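PDB 4MYK: formiminoglutamase from Trypanosoma cruzi, which hydrolyses N-formimino-L-glutamate to L-glutamate and formamide as an arginase-like manganese metalloenzyme. Local coordinates for the interface of chains A and B. Coordinates in Å, arbitrary orientation; residue numbers count along the deposited sequence, not the author numbering. Chains: chain A/B, Formiminoglutamase.

Contact 1: the interface of chains A and B. Residues chain A 242-243, 253; chain B 243-244, 290.
The guanidinium of B:Arg290 reaches across to the hydroxyl of A:Ser242, joining two subunits of an arginase-family enzyme with the arginase/deacetylase fold. The deposited assembly holds three copies of the protein, and the interface is not an exact two-fold. B:Arg290 is the first residue of helix 290-306. Its side chain bends at chi3 (60°), and the guanidinium then presents its edge to both chains.

On the NE side, NE donates to A:Ser242 OG at 2.9 Å. The bond is nearly straight, and the hydroxyl oxygen lies almost in the guanidinium plane. The A:Ser242 hydroxyl sits between its backbone N and carbonyl carbon (chi1 54°) and meets NE from there. NH2 of the same arginine makes a weaker bond to this OG.

NH2 lies beside the A:Ser242-A:Ser243 backbone and gives its N-H on the NH1 side to its own chain. It donates to the backbone O of B:Ser243 at 2.7 Å, almost straight (178° at H). This acceptor too lies in the guanidinium plane, and NH2 lies in the plane of the carbonyl. The two in-plane bonds, one from NE across the interface and one from NH2 within chain B, come from different sides of the group and should limit its rotation. The bond within chain B appears to set the position of the arginine that meets A:Ser242.

A:Ser243 follows on the chain A loop and brings its side chain alongside the B:Ser243-B:Asp244 segment. Its CB lies 3.6 Å from the carboxylate OD1 of B:Asp244. The same OD1 is linked to chain A through water. Water 1 and water 2 each lie 2.8 Å from B:Asp244 OD1. Both also pair with the backbone O of A:Ala253. The carboxylate oxygen and the carbonyl oxygen therefore share two waters instead of meeting directly. Water 2 also has weak bonds to A:Ser243 N and B:Arg290 NH2.

Contact 2: the interface of chains A and B. Residues chain A 188-189, 253; chain B 17, 67-68, 293, 297, 300.
A:Ser188 packs its CB against two tyrosines of B helix 290-306, at a subunit interface of this arginase-family enzyme. The CB lies 3.5 Å from CE2 of B:Tyr300 and also touches CE1 of B:Tyr297. A:Ser188 belongs to the short 3-10 helix 187-189. Its backbone O receives a weak hydrogen bond from B:Ser68 N at 3.3 Å.

A:Gln189, next on the same turn, lies across the hydroxyl tip of B:Tyr297. Its CG is 3.6 Å from the tyrosine OH, and its amide OE1 is also in contact with that OH. The side chains cross at about a right angle, with the amide and ring planes 80° apart. OE1 also lies 3.7 Å from NH2 of B:Arg293, a contact longer than a hydrogen bond.

Water 3 joins the two chains. It lies 2.8 Å from A:Ser188 O and also pairs with B:Tyr297 OH and the backbone N of B:Gly67. It stands over one face of the B:Arg17 guanidinium, towards its rim.

Further out, bonds within chain B support these residues. B:Tyr300 has CG anti to its backbone N (chi1 167°), which directs the ring towards the B:Gly67-B:Ser68 segment. Its OH donates to B:Ser68 O at 2.6 Å, in the carbonyl plane and on a lone pair. B:Gly67 CA lies over the rim of one face of the ring. A weak bond from B:Arg293 NH2 reaches B:Tyr297 OH.

Contact 1: the interface of chains A and B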
loop_
_atom_site.group_PDB
_atom_site.type_symbol
_atom_site.label_atom_id
_atom_site.label_comp_id
_atom_site.label_asym_id
_atom_site.label_seq_id
_atom_site.Cartn_x
_atom_site.Cartn_y
_atom_site.Cartn_z
ATOM N N SER A 242 2.135 4.888 5.461
ATOM C CA SER A 242 1.515 5.938 4.669
ATOM C C SER A 242 0.850 5.417 3.395
ATOM O O SER A 242 0.068 6.129 2.776
ATOM C CB SER A 242 2.526 7.044 4.324
ATOM O OG SER A 242 3.689 6.525 3.686
ATOM N N SER A 243 1.154 4.190 2.997
ATOM C CA SER A 243 0.443 3.609 1.863
ATOM C C SER A 243 -1.056 3.438 2.177
ATOM O O SER A 243 -1.901 3.604 1.292
ATOM C CB SER A 243 1.071 2.281 1.426
ATOM O OG SER A 243 0.944 1.292 2.425
ATOM N N ALA A 253 6.911 5.557 6.367
ATOM C CA ALA A 253 7.283 4.734 5.226
ATOM C C ALA A 253 6.844 3.289 5.444
ATOM O O ALA A 253 6.194 2.695 4.579
ATOM C CB ALA A 253 8.772 4.819 4.958
ATOM N N SER B 243 2.449 1.730 -4.345
ATOM C CA SER B 243 1.734 2.012 -3.104
ATOM C C SER B 243 2.695 2.522 -2.013
ATOM O O SER B 243 2.323 3.379 -1.206
ATOM C CB SER B 243 0.946 0.790 -2.620
ATOM O OG SER B 243 1.803 -0.273 -2.261
ATOM N N ASP B 244 3.917 1.981 -2.003
ATOM C CA ASP B 244 5.005 2.434 -1.119
ATOM C C ASP B 244 5.915 3.473 -1.779
ATOM O O ASP B 244 6.453 4.363 -1.115
ATOM C CB ASP B 244 5.891 1.257 -0.701
ATOM C CG ASP B 244 5.263 0.410 0.351
ATOM O OD1 ASP B 244 4.406 0.931 1.087
ATOM O OD2 ASP B 244 5.628 -0.775 0.443
ATOM N N ARG B 290 6.914 11.276 0.126
ATOM C CA ARG B 290 6.951 9.912 0.636
ATOM C C ARG B 290 8.075 9.093 0.020
ATOM O O ARG B 290 8.722 8.266 0.690
ATOM C CB ARG B 290 5.618 9.220 0.357
ATOM C CG ARG B 290 4.419 9.801 1.104
ATOM C CD ARG B 290 3.117 9.085 0.729
ATOM N NE ARG B 290 3.128 7.654 1.039
ATOM C CZ ARG B 290 2.834 6.679 0.171
ATOM N NH1 ARG B 290 2.494 6.956 -1.082
ATOM N NH2 ARG B 290 2.876 5.412 0.557
HETATM O O HOH W 1 5.323 0.278 3.642
HETATM O O HOH W 2 4.097 3.156 2.730
#

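Contact 2: the interface of chains A and B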
loop_
_atom_site.group_PDB
_atom_site.type_symbol
_atom_site.label_atom_id
_atom_site.label_comp_id
_atom_site.label_asym_id
_atom_site.label_seq_id
_atom_site.Cartn_x
_atom_site.Cartn_y
_atom_site.Cartn_z
ATOM N N SER A 188 14.510 3.289 13.329
ATOM C CA SER A 188 15.072 4.308 12.442
ATOM C C SER A 188 14.654 5.715 12.848
ATOM O O SER A 188 15.140 6.702 12.293
ATOM C CB SER A 188 14.595 4.053 11.021
ATOM O OG SER A 188 13.201 3.812 11.034
ATOM N N GLN A 189 13.744 5.786 13.812
ATOM C CA GLN A 189 13.131 7.033 14.252
ATOM C C GLN A 189 13.148 7.174 15.762
ATOM O O GLN A 189 12.379 7.967 16.305
ATOM C CB GLN A 189 11.658 7.069 13.839
ATOM C CG GLN A 189 11.395 7.312 12.383
ATOM C CD GLN A 189 10.056 7.975 12.179
ATOM O OE1 GLN A 189 9.960 9.011 11.516
ATOM N NE2 GLN A 189 9.010 7.397 12.774
ATOM N N ALA A 253 6.911 5.557 6.367
ATOM C CA ALA A 253 7.283 4.734 5.226
ATOM C C ALA A 253 6.844 3.289 5.444
ATOM O O ALA A 253 6.194 2.695 4.579
ATOM C CB ALA A 253 8.772 4.819 4.958
ATOM N N ARG B 17 21.566 11.659 13.885
ATOM C CA ARG B 17 21.152 10.953 12.675
ATOM C C ARG B 17 22.229 10.930 11.588
ATOM O O ARG B 17 23.377 11.238 11.852
ATOM C CB ARG B 17 19.828 11.503 12.154
ATOM C CG ARG B 17 18.673 11.203 13.097
ATOM C CD ARG B 17 17.367 11.789 12.605
ATOM N NE ARG B 17 16.251 11.359 13.444
ATOM C CZ ARG B 17 14.971 11.422 13.086
ATOM N NH1 ARG B 17 14.632 11.900 11.893
ATOM N NH2 ARG B 17 14.026 11.003 13.922
ATOM N N GLY B 67 17.266 9.019 9.922
ATOM C CA GLY B 67 18.088 7.851 10.206
ATOM C C GLY B 67 18.933 7.855 11.468
ATOM O O GLY B 67 20.093 8.238 11.427
ATOM N N SER B 68 18.376 7.396 12.581
ATOM C CA SER B 68 19.148 7.316 13.812
ATOM C C SER B 68 20.399 6.453 13.632
ATOM O O SER B 68 20.299 5.280 13.275
ATOM C CB SER B 68 18.282 6.771 14.952
ATOM O OG SER B 68 17.148 7.594 15.167
ATOM N N ARG B 293 11.766 9.931 1.093
ATOM C CA ARG B 293 11.989 9.360 2.420
ATOM C C ARG B 293 12.365 7.888 2.311
ATOM O O ARG B 293 13.288 7.423 2.963
ATOM C CB ARG B 293 10.767 9.547 3.328
ATOM C CG ARG B 293 10.451 11.004 3.649
ATOM C CD ARG B 293 9.368 11.137 4.713
ATOM N NE ARG B 293 9.759 10.505 5.975
ATOM C CZ ARG B 293 10.069 11.171 7.082
ATOM N NH1 ARG B 293 10.035 12.496 7.095
ATOM N NH2 ARG B 293 10.412 10.515 8.179
ATOM N N TYR B 297 15.862 6.165 3.499
ATOM C CA TYR B 297 15.778 5.062 4.449
ATOM C C TYR B 297 16.420 3.788 3.914
ATOM O O TYR B 297 16.986 3.002 4.665
ATOM C CB TYR B 297 14.328 4.802 4.853
ATOM C CG TYR B 297 13.846 5.702 5.977
ATOM C CD1 TYR B 297 14.586 5.836 7.146
ATOM C CD2 TYR B 297 12.651 6.404 5.874
ATOM C CE1 TYR B 297 14.155 6.654 8.174
ATOM C CE2 TYR B 297 12.211 7.220 6.901
ATOM C CZ TYR B 297 12.967 7.344 8.048
ATOM O OH TYR B 297 12.537 8.150 9.080
ATOM N N TYR B 300 20.027 4.457 4.342
ATOM C CA TYR B 300 20.192 4.340 5.779
ATOM C C TYR B 300 20.413 2.887 6.215
ATOM O O TYR B 300 21.316 2.595 6.992
ATOM C CB TYR B 300 18.966 4.934 6.483
ATOM C CG TYR B 300 18.879 4.590 7.951
ATOM C CD1 TYR B 300 19.777 5.131 8.862
ATOM C CD2 TYR B 300 17.908 3.724 8.426
ATOM C CE1 TYR B 300 19.713 4.817 10.204
ATOM C CE2 TYR B 300 17.839 3.396 9.766
ATOM C CZ TYR B 300 18.746 3.949 10.652
ATOM O OH TYR B 300 18.687 3.638 11.995
HETATM O O HOH W 3 14.560 9.002 10.843
#

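Contact 1 and contact 2 are patches of the same A-B interface, with the centres of their C-alpha atoms about 14 Å apart. A:Ala253 belongs to both: its backbone O takes part in contact 1, and its methyl group faces the B:Tyr297 side of contact 2. Helix 290-306 of chain B also links them, with its first residue in contact 1 and later turns in contact 2. One helix of chain B thus meets separate segments of chain A. The deposited assembly holds three copies, so this pairing is probably part of a trimer, although the coordinates alone do not establish its state in solution.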